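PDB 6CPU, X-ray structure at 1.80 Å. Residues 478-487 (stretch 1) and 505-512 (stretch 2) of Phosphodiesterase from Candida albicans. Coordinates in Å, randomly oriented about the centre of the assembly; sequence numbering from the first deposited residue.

Stretch 1, residues 478-487: MVLSREFAEV
Stretch 2, residues 505-512: DLTYDDVP

Met478, Val479, Val511 and Pro512 form the apolar part of this contact. Val479 CG1 lies 3.5 Å from Val511 CG2. Met478 is extended, with all three chi angles t; chi1 and chi2 carry SD to the second stretch, and chi3 sets the methyl CE beyond it. Met478 SD sits 3.6 Å from Pro512 CD and 4.4 Å from Val511 CG1. Val479 is m and Val511 is t; the Pro512 ring is C-gamma exo.

Residues 478-487 are helical throughout, part of a longer helix, with i to i-4 backbone hydrogen bonds such as Arg482 N to Met478 O at 3.1 Å. Residues 505-512 are extended without regular secondary structure; from Leu506 onward phi runs from -56 to -131° and psi from 130 to 159°. The two stretches, from one chain, run in roughly opposite directions. CA atoms pair as Met478 with Val511 (7.8 Å), Arg482 with Tyr508 (9.0 Å) and Glu486 with Leu506 (9.3 Å). The helical partners are four residues apart, so they share one side of the helix.

Arg482 links the apolar and polar parts. Its chi1 is m and the rest of the chain is extended. Arg482 CD lies over the face of the Tyr508 ring, 4.1 Å from the centroid, a CH-pi contact. Tyr508 CB covers one guanidinium face, 3.4 Å from Arg482 NH1. At the guanidinium edge, Arg482 NH2 donates to Asp509 O at 2.7 Å and 151°. Water 1 accepts from Arg482 NH1 (3.0 Å) and donates to Asp509 O (3.2 Å).

Farther along, Tyr508 (chi1 -67°, chi2 -77°) directs its hydroxyl at Glu486, chi1 m and chi2 t. Tyr508 OH donates to Glu486 OE2 at 2.6 Å. Water 2 donates to Tyr508 OH (2.5 Å) and Arg482 O (2.9 Å). Leu506 (m, p) closes this end, with CD2 3.8 Å from Glu486 OE2.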

# COMPACT_ATOMS: atom_id res chain seq x y z
N MET A 478 2.81 5.85 17.19
CA MET A 478 2.88 4.58 17.86
C MET A 478 3.16 3.40 16.92
O MET A 478 4.01 2.56 17.21
CB MET A 478 1.56 4.32 18.60
CG MET A 478 1.45 2.94 19.20
SD MET A 478 0.20 2.92 20.49
CE MET A 478 0.25 1.20 20.95
N VAL A 479 2.42 3.30 15.82
CA VAL A 479 2.64 2.17 14.91
C VAL A 479 3.99 2.30 14.18
O VAL A 479 4.66 1.29 13.94
CB VAL A 479 1.45 1.93 13.95
CG1 VAL A 479 0.18 1.69 14.78
CG2 VAL A 479 1.26 3.06 12.96
N LEU A 480 4.41 3.53 13.87
CA LEU A 480 5.73 3.78 13.29
C LEU A 480 6.84 3.29 14.24
O LEU A 480 7.79 2.65 13.80
CB LEU A 480 5.92 5.26 12.92
CG LEU A 480 7.21 5.64 12.16
CD1 LEU A 480 7.35 4.85 10.85
CD2 LEU A 480 7.28 7.12 11.86
N SER A 481 6.70 3.57 15.53
CA SER A 481 7.62 3.02 16.54
C SER A 481 7.64 1.50 16.61
O SER A 481 8.70 0.91 16.86
CB SER A 481 7.33 3.61 17.93
OG SER A 481 7.31 5.02 17.85
N ARG A 482 6.50 0.85 16.42
CA ARG A 482 6.48 -0.61 16.44
C ARG A 482 7.35 -1.17 15.31
O ARG A 482 8.11 -2.12 15.52
CB ARG A 482 5.06 -1.18 16.29
CG ARG A 482 4.15 -0.92 17.47
CD ARG A 482 2.74 -1.34 17.14
NE ARG A 482 1.87 -1.39 18.32
CZ ARG A 482 0.60 -1.78 18.29
NH1 ARG A 482 0.03 -2.15 17.14
NH2 ARG A 482 -0.12 -1.79 19.42
N GLU A 483 7.22 -0.58 14.12
CA GLU A 483 7.99 -1.04 12.96
C GLU A 483 9.48 -0.76 13.14
O GLU A 483 10.30 -1.60 12.83
CB GLU A 483 7.46 -0.42 11.67
CG GLU A 483 8.00 -1.10 10.43
CD GLU A 483 7.26 -0.71 9.16
OE1 GLU A 483 6.03 -0.96 9.06
OE2 GLU A 483 7.91 -0.16 8.27
N PHE A 484 9.82 0.42 13.67
CA PHE A 484 11.20 0.74 14.06
C PHE A 484 11.79 -0.32 14.99
O PHE A 484 12.92 -0.76 14.78
CB PHE A 484 11.29 2.13 14.71
CG PHE A 484 12.69 2.54 15.11
CD1 PHE A 484 13.46 3.33 14.26
CD2 PHE A 484 13.24 2.14 16.33
CE1 PHE A 484 14.75 3.71 14.62
CE2 PHE A 484 14.53 2.51 16.69
CZ PHE A 484 15.28 3.30 15.83
N ALA A 485 11.03 -0.73 16.01
CA ALA A 485 11.50 -1.74 16.98
C ALA A 485 11.72 -3.11 16.34
O ALA A 485 12.63 -3.84 16.72
CB ALA A 485 10.52 -1.85 18.15
N GLU A 486 10.86 -3.47 15.39
CA GLU A 486 11.05 -4.72 14.64
C GLU A 486 12.33 -4.68 13.81
O GLU A 486 13.06 -5.67 13.75
CB GLU A 486 9.83 -5.01 13.75
CG GLU A 486 8.55 -5.35 14.52
CD GLU A 486 7.40 -5.77 13.60
OE1 GLU A 486 7.62 -5.74 12.37
OE2 GLU A 486 6.31 -6.15 14.11
N VAL A 487 12.62 -3.54 13.19
CA VAL A 487 13.86 -3.41 12.41
C VAL A 487 15.09 -3.55 13.34
O VAL A 487 16.06 -4.23 13.00
CB VAL A 487 13.91 -2.10 11.61
CG1 VAL A 487 15.25 -1.94 10.90
CG2 VAL A 487 12.79 -2.09 10.57
N ASP A 505 5.03 -16.01 17.10
CA ASP A 505 4.95 -14.79 16.29
C ASP A 505 4.81 -13.57 17.18
O ASP A 505 4.44 -13.69 18.34
CB ASP A 505 3.77 -14.87 15.31
CG ASP A 505 3.92 -13.93 14.12
OD1 ASP A 505 4.89 -13.17 14.07
OD2 ASP A 505 3.05 -13.96 13.22
N LEU A 506 5.11 -12.41 16.61
CA LEU A 506 4.89 -11.12 17.23
C LEU A 506 3.41 -10.73 17.09
O LEU A 506 2.84 -10.78 16.00
CB LEU A 506 5.76 -10.04 16.59
CG LEU A 506 7.23 -9.96 17.03
CD1 LEU A 506 7.98 -11.25 16.78
CD2 LEU A 506 7.91 -8.80 16.32
N THR A 507 2.82 -10.33 18.21
CA THR A 507 1.42 -9.89 18.26
C THR A 507 1.36 -8.55 18.98
O THR A 507 2.23 -8.25 19.81
CB THR A 507 0.57 -10.91 19.02
OG1 THR A 507 0.94 -12.22 18.60
CG2 THR A 507 -0.92 -10.69 18.75
N TYR A 508 0.35 -7.75 18.66
CA TYR A 508 0.21 -6.42 19.22
C TYR A 508 -1.20 -6.19 19.75
O TYR A 508 -2.17 -6.65 19.16
CB TYR A 508 0.52 -5.36 18.16
CG TYR A 508 1.96 -5.34 17.73
CD1 TYR A 508 2.95 -4.76 18.52
CD2 TYR A 508 2.36 -5.94 16.54
CE1 TYR A 508 4.28 -4.75 18.13
CE2 TYR A 508 3.68 -5.94 16.14
CZ TYR A 508 4.64 -5.34 16.94
OH TYR A 508 5.96 -5.34 16.55
N ASP A 509 -1.29 -5.48 20.87
CA ASP A 509 -2.58 -4.99 21.34
C ASP A 509 -3.09 -3.91 20.40
O ASP A 509 -2.32 -3.28 19.66
CB ASP A 509 -2.47 -4.43 22.76
CG ASP A 509 -2.26 -5.52 23.80
OD1 ASP A 509 -2.51 -6.70 23.49
OD2 ASP A 509 -1.86 -5.19 24.93
N ASP A 510 -4.40 -3.69 20.44
CA ASP A 510 -5.03 -2.66 19.64
C ASP A 510 -4.38 -1.32 19.94
O ASP A 510 -3.94 -1.08 21.06
CB ASP A 510 -6.53 -2.57 19.93
CG ASP A 510 -7.24 -3.88 19.67
OD1 ASP A 510 -6.73 -4.69 18.87
OD2 ASP A 510 -8.31 -4.11 20.28
N VAL A 511 -4.30 -0.47 18.93
CA VAL A 511 -3.83 0.89 19.10
C VAL A 511 -4.90 1.63 19.91
O VAL A 511 -6.08 1.56 19.57
CB VAL A 511 -3.63 1.59 17.74
CG1 VAL A 511 -3.36 3.08 17.93
CG2 VAL A 511 -2.49 0.91 16.97
N PRO A 512 -4.50 2.33 20.99
CA PRO A 512 -5.53 3.01 21.79
C PRO A 512 -6.26 4.13 21.05
O PRO A 512 -5.68 4.78 20.19
CB PRO A 512 -4.73 3.60 22.97
CG PRO A 512 -3.49 2.77 23.04
CD PRO A 512 -3.17 2.43 21.61
O HOH W 1 -2.68 -3.21 16.53
O HOH W 2 7.56 -3.86 17.71